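Local coordinates for glucose dehydrogenase (Serratia sp. FS14, PDB 7CDY), which belongs to the glucose/sorbosone dehydrogenase family of beta-propeller proteins and carries a bound calcium ion in this model, at residues L141-N144 against T149-E152; G313-R318 against K340-G345. All blocks are in the same frame, centred on the assembly; numbering follows the deposited sequence.

Interaction 1 of 2, residues L141-N144 against T149-E152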
# COMPACT_ATOMS: atom_id res chain seq x y z
N LEU A 141 1.44 4.29 6.84
CA LEU A 141 2.83 4.53 7.21
C LEU A 141 3.36 3.44 8.12
O LEU A 141 2.74 3.10 9.13
CB LEU A 141 2.97 5.88 7.92
CG LEU A 141 2.54 7.10 7.11
CD1 LEU A 141 2.52 8.34 7.98
CD2 LEU A 141 3.47 7.30 5.92
N GLY A 142 4.54 2.89 7.77
CA GLY A 142 5.23 1.99 8.67
C GLY A 142 5.89 2.74 9.81
O GLY A 142 5.94 3.97 9.85
N GLU A 143 6.41 1.97 10.77
CA GLU A 143 7.08 2.59 11.95
C GLU A 143 8.61 2.69 11.78
O GLU A 143 9.25 2.87 12.78
CB GLU A 143 6.67 1.96 13.30
CG GLU A 143 6.49 0.45 13.34
CD GLU A 143 7.68 -0.44 13.00
OE1 GLU A 143 8.28 -0.22 11.97
OE2 GLU A 143 7.91 -1.38 13.73
N ASN A 144 9.12 2.58 10.54
CA ASN A 144 10.52 2.84 10.24
C ASN A 144 11.47 1.86 10.95
O ASN A 144 12.68 2.13 11.04
CB ASN A 144 10.95 4.28 10.59
CG ASN A 144 10.30 5.38 9.72
OD1 ASN A 144 10.51 6.56 10.01
ND2 ASN A 144 9.54 5.02 8.69
N THR A 149 7.48 3.30 18.45
CA THR A 149 6.96 4.57 17.95
C THR A 149 5.56 4.43 17.36
O THR A 149 4.84 5.43 17.27
CB THR A 149 7.92 5.22 16.95
OG1 THR A 149 8.04 4.39 15.78
CG2 THR A 149 9.29 5.45 17.57
N ALA A 150 5.13 3.21 17.00
CA ALA A 150 3.77 3.02 16.49
C ALA A 150 2.72 3.40 17.53
O ALA A 150 1.61 3.80 17.17
CB ALA A 150 3.57 1.57 16.02
N GLN A 151 3.06 3.30 18.82
CA GLN A 151 2.16 3.64 19.91
C GLN A 151 2.21 5.11 20.29
O GLN A 151 1.35 5.57 21.04
CB GLN A 151 2.51 2.81 21.16
CG GLN A 151 2.22 1.32 21.01
CD GLN A 151 0.74 1.06 20.89
OE1 GLN A 151 -0.03 1.46 21.77
NE2 GLN A 151 0.32 0.41 19.81
N GLU A 152 3.20 5.85 19.81
CA GLU A 152 3.43 7.21 20.28
C GLU A 152 2.57 8.18 19.48
O GLU A 152 2.65 8.23 18.25
CB GLU A 152 4.92 7.54 20.22
CG GLU A 152 5.71 6.62 21.15
CD GLU A 152 7.21 6.73 21.04
OE1 GLU A 152 7.72 7.77 20.60
OE2 GLU A 152 7.90 5.75 21.42

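Interaction 2 of 2, residues G313-R318 against K340-G345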
# COMPACT_ATOMS: atom_id res chain seq x y z
N GLY A 313 0.87 -20.43 -7.10
CA GLY A 313 1.93 -21.02 -6.24
C GLY A 313 3.02 -21.79 -6.99
O GLY A 313 3.99 -22.08 -6.37
N ASP A 314 2.82 -22.13 -8.24
CA ASP A 314 3.83 -22.86 -9.04
C ASP A 314 4.61 -21.88 -9.94
O ASP A 314 5.54 -22.33 -10.58
CB ASP A 314 3.09 -23.79 -9.99
CG ASP A 314 2.28 -22.96 -10.97
OD1 ASP A 314 1.44 -22.20 -10.53
OD2 ASP A 314 2.54 -23.06 -12.15
N ARG A 315 4.39 -20.58 -9.81
CA ARG A 315 5.08 -19.68 -10.72
C ARG A 315 6.38 -19.10 -10.17
O ARG A 315 7.23 -18.66 -10.96
CB ARG A 315 4.13 -18.56 -11.19
CG ARG A 315 3.01 -19.10 -12.07
CD ARG A 315 2.06 -18.00 -12.49
NE ARG A 315 2.79 -16.86 -13.02
CZ ARG A 315 3.12 -16.70 -14.30
NH1 ARG A 315 2.76 -17.62 -15.20
NH2 ARG A 315 3.80 -15.63 -14.68
N GLY A 316 6.56 -19.10 -8.86
CA GLY A 316 7.83 -18.67 -8.30
C GLY A 316 8.07 -17.18 -8.32
O GLY A 316 9.22 -16.75 -8.22
N GLU A 317 7.01 -16.37 -8.40
CA GLU A 317 7.13 -14.92 -8.46
C GLU A 317 6.60 -14.28 -7.18
O GLU A 317 5.52 -14.63 -6.69
CB GLU A 317 6.39 -14.38 -9.69
CG GLU A 317 7.04 -14.86 -10.99
CD GLU A 317 6.24 -14.55 -12.25
OE1 GLU A 317 6.88 -14.28 -13.29
OE2 GLU A 317 5.00 -14.61 -12.22
N ARG A 318 7.38 -13.34 -6.64
CA ARG A 318 6.97 -12.54 -5.49
C ARG A 318 5.93 -11.52 -5.93
O ARG A 318 6.23 -10.66 -6.77
CB ARG A 318 8.20 -11.82 -4.95
CG ARG A 318 9.27 -12.77 -4.42
CD ARG A 318 10.61 -12.06 -4.26
NE ARG A 318 10.51 -10.77 -3.59
CZ ARG A 318 10.45 -10.61 -2.27
NH1 ARG A 318 10.48 -11.67 -1.47
NH2 ARG A 318 10.36 -9.39 -1.75
N LYS A 340 7.86 -8.23 -13.62
CA LYS A 340 6.84 -8.47 -14.63
C LYS A 340 5.54 -7.75 -14.28
O LYS A 340 5.18 -7.59 -13.11
CB LYS A 340 6.53 -9.97 -14.76
CG LYS A 340 7.75 -10.89 -14.90
CD LYS A 340 8.60 -10.58 -16.12
CE LYS A 340 9.53 -11.75 -16.46
NZ LYS A 340 10.48 -12.03 -15.35
N LEU A 341 4.81 -7.35 -15.33
CA LEU A 341 3.41 -6.98 -15.26
C LEU A 341 2.60 -8.16 -15.77
O LEU A 341 2.82 -8.61 -16.90
CB LEU A 341 3.15 -5.74 -16.13
CG LEU A 341 1.70 -5.31 -16.32
CD1 LEU A 341 1.10 -4.78 -15.02
CD2 LEU A 341 1.64 -4.24 -17.41
N LEU A 342 1.68 -8.66 -14.95
CA LEU A 342 0.88 -9.83 -15.28
C LEU A 342 -0.60 -9.48 -15.32
O LEU A 342 -1.09 -8.72 -14.48
CB LEU A 342 1.05 -10.94 -14.23
CG LEU A 342 2.48 -11.39 -13.95
CD1 LEU A 342 2.49 -12.43 -12.84
CD2 LEU A 342 3.15 -11.93 -15.21
N LYS A 343 -1.32 -10.08 -16.26
CA LYS A 343 -2.76 -9.97 -16.37
C LYS A 343 -3.35 -11.34 -16.04
O LYS A 343 -3.00 -12.34 -16.67
CB LYS A 343 -3.14 -9.54 -17.79
CG LYS A 343 -4.61 -9.36 -18.05
CD LYS A 343 -4.81 -8.94 -19.50
CE LYS A 343 -6.21 -9.21 -20.00
NZ LYS A 343 -6.36 -8.81 -21.43
N VAL A 344 -4.21 -11.35 -15.04
CA VAL A 344 -4.70 -12.63 -14.46
C VAL A 344 -6.21 -12.70 -14.48
O VAL A 344 -6.86 -11.78 -14.11
CB VAL A 344 -4.18 -12.80 -13.03
CG1 VAL A 344 -4.66 -14.11 -12.45
CG2 VAL A 344 -2.66 -12.74 -12.96
N GLY A 345 -6.71 -13.84 -14.95
CA GLY A 345 -8.15 -14.09 -15.06
C GLY A 345 -8.52 -15.44 -14.45
O GLY A 345 -7.70 -16.25 -14.27

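Interaction 1 of 2, residues L141-N144 against T149-E152
Glu143 meets Thr149 and Ala150 with the aliphatic root of its side chain, while its carboxylate turns off in another direction. CB sits against two atoms at once: Glu143 CB lies 3.7 Å from Thr149 OG1 and 4.1 Å from Ala150 CB. One carbon further out, Glu143 CG also reaches the methyl, 4.1 Å from Ala150 CB. The chain then bends about the CB-CG bond (chi2 61°), leading the carboxylate away from the 149-152 segment; OE1 is bonded to His124 ND1 and to the backbone N of Asn145, and OE2 to Trp229 NE1. Thr149 carries OG1 between its own backbone N and carbonyl carbon (chi1 64°). There OG1 stands 3.6 Å from Glu143 O in a van der Waals approach, its hydrogen bond being made with Gln146 O. The three touching residues are all buried, yet they meet over only 101 Å². The side chain of Ala150 lies about 9 Å from the calcium ion, so the turn is near the metal site but outside its coordination shell. The contact belongs to the long loop joining adjacent antiparallel strands 137-140 and 160-163 of one propeller sheet, whose 3-10 turn at 149-151 comes back against Glu143 near its start.

Interaction 2 of 2, residues G313-R318 against K340-G345
Leu342, the residue with the largest buried share of this contact, points its isobutyl end from segment 340-345 of strand 339-345 at a paired arginine and glutamate in the 313-318 loop. Both methyls lie against the guanidinium at nearly equal distances, Leu342 CD2 3.8 Å and Leu342 CD1 3.9 Å from Arg315 NH2. CD1 also reaches the carboxylate, with Leu342 CD1 3.4 Å from Glu317 OE2. The arginine and leucine side chains come from opposing directions, and CD2 meets the guanidinium obliquely.

Glu317 buries nearly as much. Its chain runs extended beyond CG (chi2 171°), carrying the carboxylate from the loop toward the strand, and there the two oxygens part company. OE2 takes the salt bridge from Arg315, with Arg315 NH2 2.9 Å from Glu317 OE2; the donor arrives on the syn side but 31° out of the carboxylate plane, and Arg315 NE adds a weak second bond to the same oxygen. In the sheet beneath this pair the N-terminal strand 3-19 is joined to the C-terminal strand 339-345, the closure common in beta-propellers and often called Velcro; strand 330-334 flanks 339-345 on its other edge. Arg315 touches Val4 of strand 3-19, and Glu317 touches Thr334 of strand 330-334, which places the ion pair against this sheet.

The other carboxylate oxygen faces Lys340, whose side chain crosses that of Glu317 at about a right angle. The touch is with the aliphatic part, Glu317 OE1 lying 3.9 Å from Lys340 CG. Bends at chi2 and chi4 carry the amine on to Asp338 O, its hydrogen-bond partner. Lys340 NZ remains 4.7 Å from Glu317 OE1, too far for a salt bridge, although the opposite charges may still favour the approach.

How the interactions relate
From the N terminus, strand 3-19 comes first and later pairs with strand 339-345, the partner strand of interaction 2. After the sheet formed by strands between 62 and 114, interaction 1 closes a four-residue loop within the longer connection from strand 137-140 to 160-163, neighbours in one four-stranded sheet. The chain passes through two further four-stranded sheets before interaction 2 opens at 313-318; spanning 21 residues, including strands 319-324 and 330-334, it packs the connection from the sheet ending in 304-311 onto the seven-stranded sheet that holds the first and last strands. The two are in series, neither nested nor crossed. Their centres lie 32 Å apart on opposite sides of the chain's centre, with nearest atoms about 16 Å apart.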